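PDB 2B5D: alpha-Amylase from Thermotoga maritima, which belongs to glycosyl hydrolase family 57, whose members are built on an incomplete beta/alpha barrel, here continued by a largely helical C-terminal region. Local coordinates for residues G3-F8 and K365-L370; V206-F211 and Y220-P225; F233-D238 and E384-L389; S329-L334 and K375-V380. One frame throughout, in Å; residues are numbered along the deposited sequence.

Contact 1 (G3-F8 and K365-L370); sequences GKILIF and KRFFEL
Phe-367 of helix 360-373 points at strand 3-11 and meets Ile-5 with one edge of its ring, and Ile-7 obliquely. From CB the side chain runs with CG anti to the backbone N (chi1 179°), a setting that sends the ring off the helix toward the strand. CB, CG and CD2 serve as the stalk, and CE2 makes the touch: Ile-5 CD1 lies 3.6 Å from Phe-367 CE2, close to the ring plane, and Ile-7 CD1 approaches the same Phe-367 CE2 at 4.3 Å. The exact place of Ile-5 CD1 is doubtful, because it also falls too close to Leu-379. Ile-5 and Phe-367 reach for each other from opposite directions. Two residues along the strand, on the same side, Ile-7 uses a different atom for the second ring: its CG1 sits in the plane of the Phe-368 ring, 4.0 Å from Phe-368 CE1.

The segments run almost antiparallel, at 162°, with axes 11.8 Å apart, so side chains alone bridge the gap. This is a helix laid against the outer side of a barrel strand, the arrangement of a beta/alpha barrel. Phe-323 of helix 309-338 meets the Phe-367 ring, while Ile-48 and Phe-51 pack on Phe-368. On the far side of the helix Arg-366 NH2 is salt-bridged to Glu-369 OE1 at 2.6 Å, and Arg-366 has a further partner in Glu-317.

With no hydrogen bond between strand and helix, and all four touching side chains buried, the junction rests on dispersion and the exclusion of water, while charge is kept to the opposite flank.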
# COMPACT_ATOMS: atom_id res chain seq x y z
N GLY A 3 15.51 -46.70 25.68
CA GLY A 3 15.77 -45.48 24.91
C GLY A 3 15.29 -44.28 25.68
O GLY A 3 14.32 -44.37 26.43
N LYS A 4 15.98 -43.15 25.52
CA LYS A 4 15.63 -41.92 26.25
C LYS A 4 14.93 -40.92 25.33
O LYS A 4 15.45 -40.55 24.27
CB LYS A 4 16.88 -41.35 26.92
CG LYS A 4 17.36 -42.28 28.04
CD LYS A 4 18.82 -42.64 27.94
CE LYS A 4 19.64 -42.08 29.11
NZ LYS A 4 19.30 -42.67 30.44
N ILE A 5 13.72 -40.54 25.71
CA ILE A 5 13.01 -39.59 24.86
C ILE A 5 13.02 -38.20 25.43
O ILE A 5 12.51 -37.95 26.54
CB ILE A 5 11.63 -40.09 24.14
CG1 ILE A 5 10.45 -40.20 25.10
CG2 ILE A 5 11.82 -41.40 23.25
CD1 ILE A 5 9.64 -38.90 25.12
N LEU A 6 13.68 -37.31 24.69
CA LEU A 6 13.76 -35.91 25.14
C LEU A 6 12.86 -34.99 24.29
O LEU A 6 13.21 -34.62 23.16
CB LEU A 6 15.23 -35.46 25.34
CG LEU A 6 15.81 -34.03 25.38
CD1 LEU A 6 15.01 -32.97 26.12
CD2 LEU A 6 17.30 -34.04 25.82
N ILE A 7 11.69 -34.67 24.84
CA ILE A 7 10.75 -33.77 24.17
C ILE A 7 11.11 -32.35 24.55
O ILE A 7 11.18 -31.99 25.72
CB ILE A 7 9.22 -34.05 24.52
CG1 ILE A 7 8.74 -35.43 24.05
CG2 ILE A 7 8.31 -32.96 23.93
CD1 ILE A 7 9.27 -35.86 22.68
N PHE A 8 11.31 -31.53 23.55
CA PHE A 8 11.61 -30.13 23.83
C PHE A 8 10.56 -29.20 23.20
O PHE A 8 10.31 -29.25 21.99
CB PHE A 8 13.06 -29.78 23.37
CG PHE A 8 13.42 -28.35 23.65
CD1 PHE A 8 14.11 -28.00 24.83
CD2 PHE A 8 13.02 -27.34 22.78
CE1 PHE A 8 14.42 -26.65 25.13
CE2 PHE A 8 13.30 -25.99 23.08
CZ PHE A 8 14.01 -25.64 24.23
N LYS A 365 -0.11 -35.45 26.51
CA LYS A 365 -0.40 -36.10 27.78
C LYS A 365 -0.51 -37.61 27.57
O LYS A 365 -0.02 -38.40 28.37
CB LYS A 365 -1.68 -35.56 28.39
CG LYS A 365 -1.96 -36.09 29.80
CD LYS A 365 -3.46 -36.14 30.03
CE LYS A 365 -3.78 -36.37 31.48
NZ LYS A 365 -5.25 -36.47 31.62
N ARG A 366 -1.15 -38.01 26.49
CA ARG A 366 -1.32 -39.41 26.21
C ARG A 366 -0.01 -40.05 25.84
O ARG A 366 0.24 -41.18 26.21
CB ARG A 366 -2.42 -39.65 25.15
CG ARG A 366 -3.83 -39.48 25.75
CD ARG A 366 -4.08 -40.37 27.03
NE ARG A 366 -4.07 -41.79 26.67
CZ ARG A 366 -3.41 -42.74 27.31
NH1 ARG A 366 -3.47 -43.99 26.88
NH2 ARG A 366 -2.69 -42.45 28.40
N PHE A 367 0.84 -39.31 25.11
CA PHE A 367 2.14 -39.82 24.71
C PHE A 367 3.02 -40.00 25.93
O PHE A 367 3.74 -40.97 26.02
CB PHE A 367 2.81 -38.93 23.68
CG PHE A 367 4.16 -39.40 23.25
CD1 PHE A 367 4.29 -40.46 22.36
CD2 PHE A 367 5.32 -38.75 23.70
CE1 PHE A 367 5.56 -40.90 21.94
CE2 PHE A 367 6.59 -39.17 23.29
CZ PHE A 367 6.72 -40.26 22.40
N PHE A 368 2.96 -39.07 26.88
CA PHE A 368 3.74 -39.21 28.10
C PHE A 368 3.32 -40.45 28.87
O PHE A 368 4.17 -41.24 29.29
CB PHE A 368 3.67 -37.97 28.99
CG PHE A 368 4.45 -36.79 28.48
CD1 PHE A 368 5.35 -36.94 27.41
CD2 PHE A 368 4.33 -35.55 29.08
CE1 PHE A 368 6.09 -35.86 26.96
CE2 PHE A 368 5.07 -34.46 28.64
CZ PHE A 368 5.95 -34.62 27.58
N GLU A 369 2.01 -40.62 29.04
CA GLU A 369 1.48 -41.75 29.81
C GLU A 369 1.85 -43.08 29.18
O GLU A 369 2.18 -44.04 29.87
CB GLU A 369 -0.04 -41.62 30.04
CG GLU A 369 -0.41 -40.44 30.93
CD GLU A 369 -1.91 -40.18 31.04
OE1 GLU A 369 -2.70 -40.51 30.10
OE2 GLU A 369 -2.31 -39.62 32.09
N LEU A 370 1.82 -43.12 27.85
CA LEU A 370 2.22 -44.29 27.09
C LEU A 370 3.70 -44.58 27.23
O LEU A 370 4.09 -45.73 27.43
CB LEU A 370 1.87 -44.09 25.63
CG LEU A 370 0.61 -44.74 25.03
CD1 LEU A 370 -0.40 -45.28 26.05
CD2 LEU A 370 -0.02 -43.76 24.09

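Contact 2 (V206-F211 and Y220-P225); sequences VDSHAF and YGVYRP
Phe-211 pushes the edge of its ring into the bend formed by Gly-221, Val-222 and Arg-224. Two backbone carbonyls face that edge near the ring plane: Gly-221 O is 3.3 Å from Phe-211 CD1, and Arg-224 O is 3.6 Å from Phe-211 CE1. The electropositive rim of the ring is thus presented to carbonyl oxygens, probably a mildly favourable electrostatic match. Val-222 lies obliquely to the same ring, its CA 4.0 Å from Phe-211 CD1. Gly-221 has a positive phi (37°) that glycine adopts readily, probably helping to bring its carbonyl to the ring.

The first segment leaves barrel strand 203-206 and turns directly into the short helix 209-212; the second belongs to the loop that returns toward strand 226-227, so the contact closes a compact excursion at one end of the barrel. The start of the helix is capped by Asp-207, whose OD2 accepts from His-209 N at 3.1 Å, the amide coming from above the carboxylate plane.

Ser-208 OG also nears Val-222 CG1, at 4.1 Å, although the hydroxyl makes its hydrogen bond to Arg-237 O. The second methyl of the valine is also covered: Val-222 CG2 stands over the centre of the Tyr-223 ring. Arg-224 offers only its backbone here, its guanidinium being hydrogen-bonded to Glu-391 O. His-209 points away from segment 220-225 and packs on Gln-244 of the second subunit.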
# COMPACT_ATOMS: atom_id res chain seq x y z
N VAL A 206 21.42 -27.91 19.04
CA VAL A 206 21.76 -27.54 17.68
C VAL A 206 20.88 -28.39 16.70
O VAL A 206 20.24 -29.38 17.09
CB VAL A 206 23.27 -27.77 17.39
CG1 VAL A 206 24.21 -26.89 18.34
CG2 VAL A 206 23.61 -29.20 17.55
N ASP A 207 20.84 -27.93 15.46
CA ASP A 207 20.40 -28.64 14.31
C ASP A 207 21.34 -29.82 14.04
O ASP A 207 22.57 -29.76 14.34
CB ASP A 207 20.49 -27.72 13.08
CG ASP A 207 19.83 -28.33 11.84
OD1 ASP A 207 18.62 -28.61 11.90
OD2 ASP A 207 20.50 -28.50 10.77
N SER A 208 20.76 -30.84 13.39
CA SER A 208 21.41 -32.05 12.96
C SER A 208 22.62 -31.80 12.13
O SER A 208 23.60 -32.53 12.22
CB SER A 208 20.40 -32.87 12.09
OG SER A 208 19.32 -33.22 12.91
N HIS A 209 22.56 -30.76 11.30
CA HIS A 209 23.70 -30.42 10.45
C HIS A 209 25.00 -30.02 11.28
O HIS A 209 26.16 -30.06 10.77
CB HIS A 209 23.27 -29.25 9.57
CG HIS A 209 24.28 -28.86 8.55
ND1 HIS A 209 25.11 -27.76 8.71
CD2 HIS A 209 24.58 -29.39 7.34
CE1 HIS A 209 25.89 -27.65 7.65
NE2 HIS A 209 25.59 -28.62 6.80
N ALA A 210 24.79 -29.60 12.52
CA ALA A 210 25.90 -29.26 13.40
C ALA A 210 26.78 -30.47 13.69
O ALA A 210 27.99 -30.32 13.93
CB ALA A 210 25.39 -28.63 14.74
N PHE A 211 26.18 -31.67 13.70
CA PHE A 211 26.94 -32.92 13.90
C PHE A 211 27.36 -33.49 12.56
O PHE A 211 28.50 -33.99 12.42
CB PHE A 211 26.14 -33.99 14.62
CG PHE A 211 25.90 -33.74 16.12
CD1 PHE A 211 25.58 -34.81 16.96
CD2 PHE A 211 26.05 -32.47 16.68
CE1 PHE A 211 25.34 -34.62 18.33
CE2 PHE A 211 25.79 -32.25 18.04
CZ PHE A 211 25.45 -33.33 18.87
N TYR A 220 28.07 -41.74 17.68
CA TYR A 220 26.68 -42.05 17.85
C TYR A 220 25.67 -41.14 17.14
O TYR A 220 24.56 -41.03 17.61
CB TYR A 220 26.35 -42.06 19.35
CG TYR A 220 27.20 -43.06 20.11
CD1 TYR A 220 27.98 -42.66 21.20
CD2 TYR A 220 27.24 -44.41 19.71
CE1 TYR A 220 28.78 -43.57 21.90
CE2 TYR A 220 28.04 -45.34 20.36
CZ TYR A 220 28.81 -44.92 21.46
OH TYR A 220 29.57 -45.84 22.12
N GLY A 221 26.06 -40.49 16.03
CA GLY A 221 25.25 -39.44 15.39
C GLY A 221 24.48 -38.48 16.30
O GLY A 221 25.03 -38.00 17.30
N VAL A 222 23.19 -38.23 16.01
CA VAL A 222 22.43 -37.27 16.79
C VAL A 222 21.82 -37.85 18.01
O VAL A 222 21.11 -37.15 18.74
CB VAL A 222 21.33 -36.55 15.97
CG1 VAL A 222 21.96 -35.75 14.87
CG2 VAL A 222 20.24 -37.57 15.39
N TYR A 223 22.10 -39.12 18.26
CA TYR A 223 21.45 -39.89 19.35
C TYR A 223 22.26 -40.00 20.64
O TYR A 223 21.89 -40.73 21.56
CB TYR A 223 21.04 -41.31 18.84
CG TYR A 223 20.15 -41.14 17.64
CD1 TYR A 223 18.87 -40.62 17.78
CD2 TYR A 223 20.63 -41.43 16.35
CE1 TYR A 223 18.03 -40.42 16.66
CE2 TYR A 223 19.82 -41.26 15.25
CZ TYR A 223 18.53 -40.74 15.40
OH TYR A 223 17.77 -40.50 14.30
N ARG A 224 23.34 -39.24 20.72
CA ARG A 224 23.91 -38.89 22.02
C ARG A 224 24.41 -37.42 21.97
O ARG A 224 24.97 -36.99 20.95
CB ARG A 224 25.03 -39.88 22.36
CG ARG A 224 24.44 -41.12 23.15
CD ARG A 224 25.48 -42.08 23.58
NE ARG A 224 26.00 -41.93 24.95
CZ ARG A 224 25.35 -42.33 26.05
NH1 ARG A 224 24.13 -42.85 25.96
NH2 ARG A 224 25.92 -42.19 27.23
N PRO A 225 24.27 -36.68 23.07
CA PRO A 225 24.91 -35.37 23.16
C PRO A 225 26.43 -35.48 22.98
O PRO A 225 27.02 -36.54 23.12
CB PRO A 225 24.63 -34.93 24.60
CG PRO A 225 24.32 -36.21 25.33
CD PRO A 225 23.55 -36.99 24.31

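Contact 3 (F233-D238 and E384-L389); sequences FAFARD and EVIDTL
Ile-386 lies over one face of the Phe-233 ring, while Val-385 meets Phe-235 at its edge. The CB of Ile-386 stands 4.2 Å from the centroid of the Phe-233 ring and 27° off its normal, a CH-pi contact. Its CG2 branch, anti to the carbonyl carbon, enters between the two phenylalanines: Ile-386 CG2 is 3.7 Å from Phe-233 CD1 and 3.7 Å from Phe-235 CZ, reaching the latter ring obliquely. Phe-235 and Ile-386 cross at about a right angle. Val-385 comes head-on instead, its CG2 in the plane of the Phe-235 ring and 3.5 Å from Phe-235 CE2.

Phe-233 and Phe-235 alternate with alanines along strand 233-236, so both rings leave the same side of the barrel sheet toward helix 382-388, at an axis angle of 127°. Near the helix end Thr-388 OG1 donates to Glu-384 O at 2.6 Å, and Val-385 O accepts both Thr-388 N and Leu-389 N from one face of its plane.

Glu-384 and Asp-387 pair with Arg-52 and Arg-179. No hydrogen bond joins strand and helix; aliphatic C-H groups against two aromatic rings make the contact, which rests on dispersion and burial.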
# COMPACT_ATOMS: atom_id res chain seq x y z
N PHE A 233 27.81 -29.07 26.81
CA PHE A 233 27.08 -30.17 26.14
C PHE A 233 26.13 -29.66 25.02
O PHE A 233 25.40 -28.69 25.24
CB PHE A 233 26.25 -30.92 27.18
CG PHE A 233 27.06 -31.76 28.10
CD1 PHE A 233 27.27 -31.38 29.43
CD2 PHE A 233 27.61 -32.98 27.65
CE1 PHE A 233 28.01 -32.21 30.33
CE2 PHE A 233 28.38 -33.79 28.52
CZ PHE A 233 28.58 -33.39 29.87
N ALA A 234 26.20 -30.24 23.82
CA ALA A 234 25.25 -29.95 22.74
C ALA A 234 24.36 -31.19 22.41
O ALA A 234 24.87 -32.29 22.24
CB ALA A 234 26.01 -29.52 21.49
N PHE A 235 23.05 -30.97 22.28
CA PHE A 235 22.03 -31.99 21.96
C PHE A 235 21.54 -31.75 20.54
O PHE A 235 21.07 -30.67 20.27
CB PHE A 235 20.84 -31.83 22.88
CG PHE A 235 21.06 -32.34 24.29
CD1 PHE A 235 21.52 -31.48 25.30
CD2 PHE A 235 20.82 -33.64 24.61
CE1 PHE A 235 21.70 -31.95 26.62
CE2 PHE A 235 21.01 -34.13 25.91
CZ PHE A 235 21.42 -33.28 26.93
N ALA A 236 21.72 -32.69 19.61
CA ALA A 236 21.28 -32.47 18.25
C ALA A 236 19.89 -33.06 18.00
O ALA A 236 19.54 -34.17 18.45
CB ALA A 236 22.30 -32.92 17.22
N ARG A 237 19.07 -32.25 17.35
CA ARG A 237 17.74 -32.62 16.80
C ARG A 237 17.72 -34.00 16.12
O ARG A 237 18.50 -34.22 15.18
CB ARG A 237 17.39 -31.59 15.72
CG ARG A 237 16.06 -31.05 15.81
CD ARG A 237 15.85 -30.10 14.68
NE ARG A 237 15.48 -30.77 13.43
CZ ARG A 237 16.27 -30.76 12.39
NH1 ARG A 237 15.97 -31.37 11.25
NH2 ARG A 237 17.42 -30.13 12.54
N ASP A 238 16.79 -34.85 16.51
CA ASP A 238 16.48 -36.09 15.72
C ASP A 238 15.66 -35.68 14.51
O ASP A 238 14.52 -35.26 14.65
CB ASP A 238 15.70 -37.13 16.58
CG ASP A 238 15.16 -38.32 15.75
OD1 ASP A 238 15.65 -38.63 14.62
OD2 ASP A 238 14.23 -38.94 16.26
N GLU A 384 18.73 -34.07 33.32
CA GLU A 384 18.91 -35.48 33.72
C GLU A 384 19.96 -36.19 32.89
O GLU A 384 20.80 -36.92 33.42
CB GLU A 384 17.63 -36.28 33.61
CG GLU A 384 16.72 -36.15 34.79
CD GLU A 384 15.36 -36.72 34.50
OE1 GLU A 384 15.10 -37.05 33.31
OE2 GLU A 384 14.54 -36.85 35.45
N VAL A 385 19.92 -36.00 31.58
CA VAL A 385 20.92 -36.68 30.79
C VAL A 385 22.36 -36.21 30.98
O VAL A 385 23.26 -37.04 31.00
CB VAL A 385 20.49 -37.06 29.31
CG1 VAL A 385 19.06 -36.64 28.98
CG2 VAL A 385 21.56 -36.71 28.25
N ILE A 386 22.59 -34.91 31.16
CA ILE A 386 23.98 -34.43 31.35
C ILE A 386 24.52 -34.85 32.71
O ILE A 386 25.72 -35.06 32.83
CB ILE A 386 24.17 -32.91 31.10
CG1 ILE A 386 23.54 -32.06 32.21
CG2 ILE A 386 23.74 -32.52 29.67
CD1 ILE A 386 23.95 -30.56 32.15
N ASP A 387 23.61 -35.03 33.69
CA ASP A 387 23.89 -35.48 35.05
C ASP A 387 24.10 -37.00 35.18
O ASP A 387 24.64 -37.46 36.18
CB ASP A 387 22.77 -35.04 36.01
CG ASP A 387 22.85 -33.54 36.38
OD1 ASP A 387 23.84 -32.86 36.01
OD2 ASP A 387 21.91 -33.02 37.02
N THR A 388 23.70 -37.75 34.15
CA THR A 388 23.71 -39.20 34.15
C THR A 388 24.75 -39.78 33.21
O THR A 388 25.33 -40.83 33.48
CB THR A 388 22.31 -39.70 33.76
OG1 THR A 388 21.36 -39.17 34.69
CG2 THR A 388 22.21 -41.24 33.78
N LEU A 389 25.05 -39.12 32.10
CA LEU A 389 25.90 -39.77 31.11
C LEU A 389 27.37 -39.86 31.44
O LEU A 389 27.99 -38.86 31.77
CB LEU A 389 25.74 -39.12 29.74
CG LEU A 389 24.78 -39.88 28.82
CD1 LEU A 389 23.42 -40.28 29.53
CD2 LEU A 389 24.56 -39.07 27.57

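Contact 4 (S329-L334 and K375-V380); sequences SQARRL and KDLKLV
Arg-332 and Asp-376 form a salt bridge between helix 309-338 and the approach to strand 377-379. Arg-332 NH1 donates to Asp-376 OD2 over 2.9 Å, with a bent N-H...O angle of 138°. The oxygen lies in the guanidinium plane, at its edge, yet the nitrogen comes from above the carboxylate plane; the two flat groups are turned 68° apart, so a single bond joins them and no paired, coplanar bridge is made. A bend at chi3 (-51°) folds the arginine back over its own helix, where Ser-329 N sits above one face of the guanidinium. The aliphatic part of the arginine lines the other carboxylate oxygen, with Asp-376 OD1 3.7 Å from both Arg-332 CG and Arg-332 CD.

Strand 377-379 runs parallel to strand 3-11 in the barrel sheet, and the long helix 309-338 packs outside it, so the ion pair ties its exposed flank to the turn that enters the strand from helix 360-373. Arg-332 is exposed, and solvent probably tempers the strength of the pair.

Inward from the charges the contact becomes apolar. Ala-331 CB faces Leu-377 CD2 at 3.6 Å, and lies 4.1 Å from Asp-376 O. The short alanine lets the helix backbone come near the strand entry, with Ala-331 CA and Asp-376 CA 7.2 Å apart. Beyond them Leu-377 continues onto Val-371 of helix 360-373, Ile-5 of strand 3-11 and Lys-327.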
# COMPACT_ATOMS: atom_id res chain seq x y z
N SER A 329 10.20 -48.62 18.16
CA SER A 329 10.90 -49.21 17.05
C SER A 329 12.29 -48.53 16.87
O SER A 329 13.31 -49.20 16.80
CB SER A 329 10.03 -49.13 15.82
OG SER A 329 10.77 -49.56 14.72
N GLN A 330 12.33 -47.20 16.85
CA GLN A 330 13.61 -46.46 16.61
C GLN A 330 14.64 -46.70 17.75
O GLN A 330 15.79 -47.00 17.49
CB GLN A 330 13.33 -44.98 16.32
CG GLN A 330 14.59 -44.03 16.34
CD GLN A 330 14.20 -42.57 16.38
OE1 GLN A 330 13.42 -42.13 17.23
NE2 GLN A 330 14.74 -41.81 15.46
N ALA A 331 14.17 -46.67 19.00
CA ALA A 331 14.99 -47.00 20.13
C ALA A 331 15.66 -48.38 20.03
O ALA A 331 16.89 -48.51 20.24
CB ALA A 331 14.18 -46.89 21.43
N ARG A 332 14.86 -49.41 19.72
CA ARG A 332 15.35 -50.78 19.73
C ARG A 332 16.40 -50.94 18.66
O ARG A 332 17.46 -51.52 18.92
CB ARG A 332 14.20 -51.78 19.53
CG ARG A 332 13.32 -52.01 20.79
CD ARG A 332 12.40 -53.23 20.55
NE ARG A 332 11.69 -53.07 19.27
CZ ARG A 332 10.44 -52.65 19.16
NH1 ARG A 332 9.71 -52.38 20.25
NH2 ARG A 332 9.91 -52.51 17.94
N ARG A 333 16.12 -50.43 17.47
CA ARG A 333 17.06 -50.46 16.37
C ARG A 333 18.40 -49.77 16.74
O ARG A 333 19.48 -50.22 16.34
CB ARG A 333 16.41 -49.75 15.19
CG ARG A 333 17.30 -49.55 13.97
CD ARG A 333 16.53 -48.89 12.84
NE ARG A 333 16.40 -47.43 12.94
CZ ARG A 333 15.26 -46.76 13.12
NH1 ARG A 333 14.08 -47.40 13.23
NH2 ARG A 333 15.30 -45.43 13.18
N LEU A 334 18.31 -48.66 17.48
CA LEU A 334 19.47 -47.85 17.84
C LEU A 334 20.29 -48.50 18.93
O LEU A 334 21.48 -48.51 18.83
CB LEU A 334 19.04 -46.44 18.29
CG LEU A 334 19.14 -45.17 17.42
CD1 LEU A 334 19.42 -45.37 15.96
CD2 LEU A 334 17.90 -44.28 17.67
N LYS A 375 8.06 -50.38 28.10
CA LYS A 375 9.23 -51.08 28.59
C LYS A 375 10.46 -50.80 27.71
O LYS A 375 11.57 -51.22 28.02
CB LYS A 375 8.93 -52.60 28.70
CG LYS A 375 7.98 -52.98 29.86
CD LYS A 375 8.42 -52.37 31.22
CE LYS A 375 7.39 -52.61 32.36
NZ LYS A 375 7.43 -54.01 32.90
N ASP A 376 10.26 -50.10 26.60
CA ASP A 376 11.34 -49.80 25.67
C ASP A 376 11.91 -48.35 25.83
O ASP A 376 12.88 -47.97 25.16
CB ASP A 376 10.85 -50.02 24.21
CG ASP A 376 10.74 -51.53 23.79
OD1 ASP A 376 11.69 -52.35 24.05
OD2 ASP A 376 9.72 -51.90 23.14
N LEU A 377 11.29 -47.54 26.69
CA LEU A 377 11.37 -46.07 26.60
C LEU A 377 11.16 -45.41 27.93
O LEU A 377 10.36 -45.83 28.75
CB LEU A 377 10.33 -45.47 25.63
CG LEU A 377 10.35 -45.65 24.12
CD1 LEU A 377 9.22 -44.84 23.56
CD2 LEU A 377 11.66 -45.25 23.47
N LYS A 378 11.91 -44.32 28.09
CA LYS A 378 11.88 -43.48 29.27
C LYS A 378 11.81 -42.01 28.81
O LYS A 378 12.47 -41.62 27.84
CB LYS A 378 13.17 -43.73 30.04
CG LYS A 378 13.20 -43.11 31.46
CD LYS A 378 14.35 -43.66 32.25
CE LYS A 378 15.60 -43.80 31.37
NZ LYS A 378 16.88 -43.74 32.17
N LEU A 379 10.99 -41.20 29.47
CA LEU A 379 11.08 -39.75 29.29
C LEU A 379 12.25 -39.27 30.13
O LEU A 379 12.38 -39.70 31.26
CB LEU A 379 9.82 -39.05 29.76
CG LEU A 379 8.47 -39.39 29.10
CD1 LEU A 379 7.33 -38.60 29.80
CD2 LEU A 379 8.47 -39.13 27.62
N VAL A 380 13.09 -38.40 29.56
CA VAL A 380 14.17 -37.70 30.28
C VAL A 380 14.09 -36.19 30.04
O VAL A 380 13.52 -35.76 29.04
CB VAL A 380 15.59 -38.22 29.83
CG1 VAL A 380 15.73 -39.72 30.07
CG2 VAL A 380 15.90 -37.89 28.34

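Overall arrangement
The four contacts gather around the barrel sheet. Contacts 1 and 4 have centres about 10 Å apart and share neighbouring parallel strands, where Ile-5 N lies 2.7 Å from Lys-378 O, a probable hydrogen bond. Contacts 2 and 3 are equally close, about 10 Å between centres, and Tyr-223 OH lies 2.8 Å from Asp-238 OD1. These two pairs are themselves joined: Leu-6 CD2 packs on Phe-235 CE2 at 3.7 Å between contacts 1 and 3, and Gln-330 NE2 probably bonds Asp-238 OD2 at 3.0 Å between contacts 4 and 3. Contacts 1 and 2, about 20 Å apart between centres, do not touch.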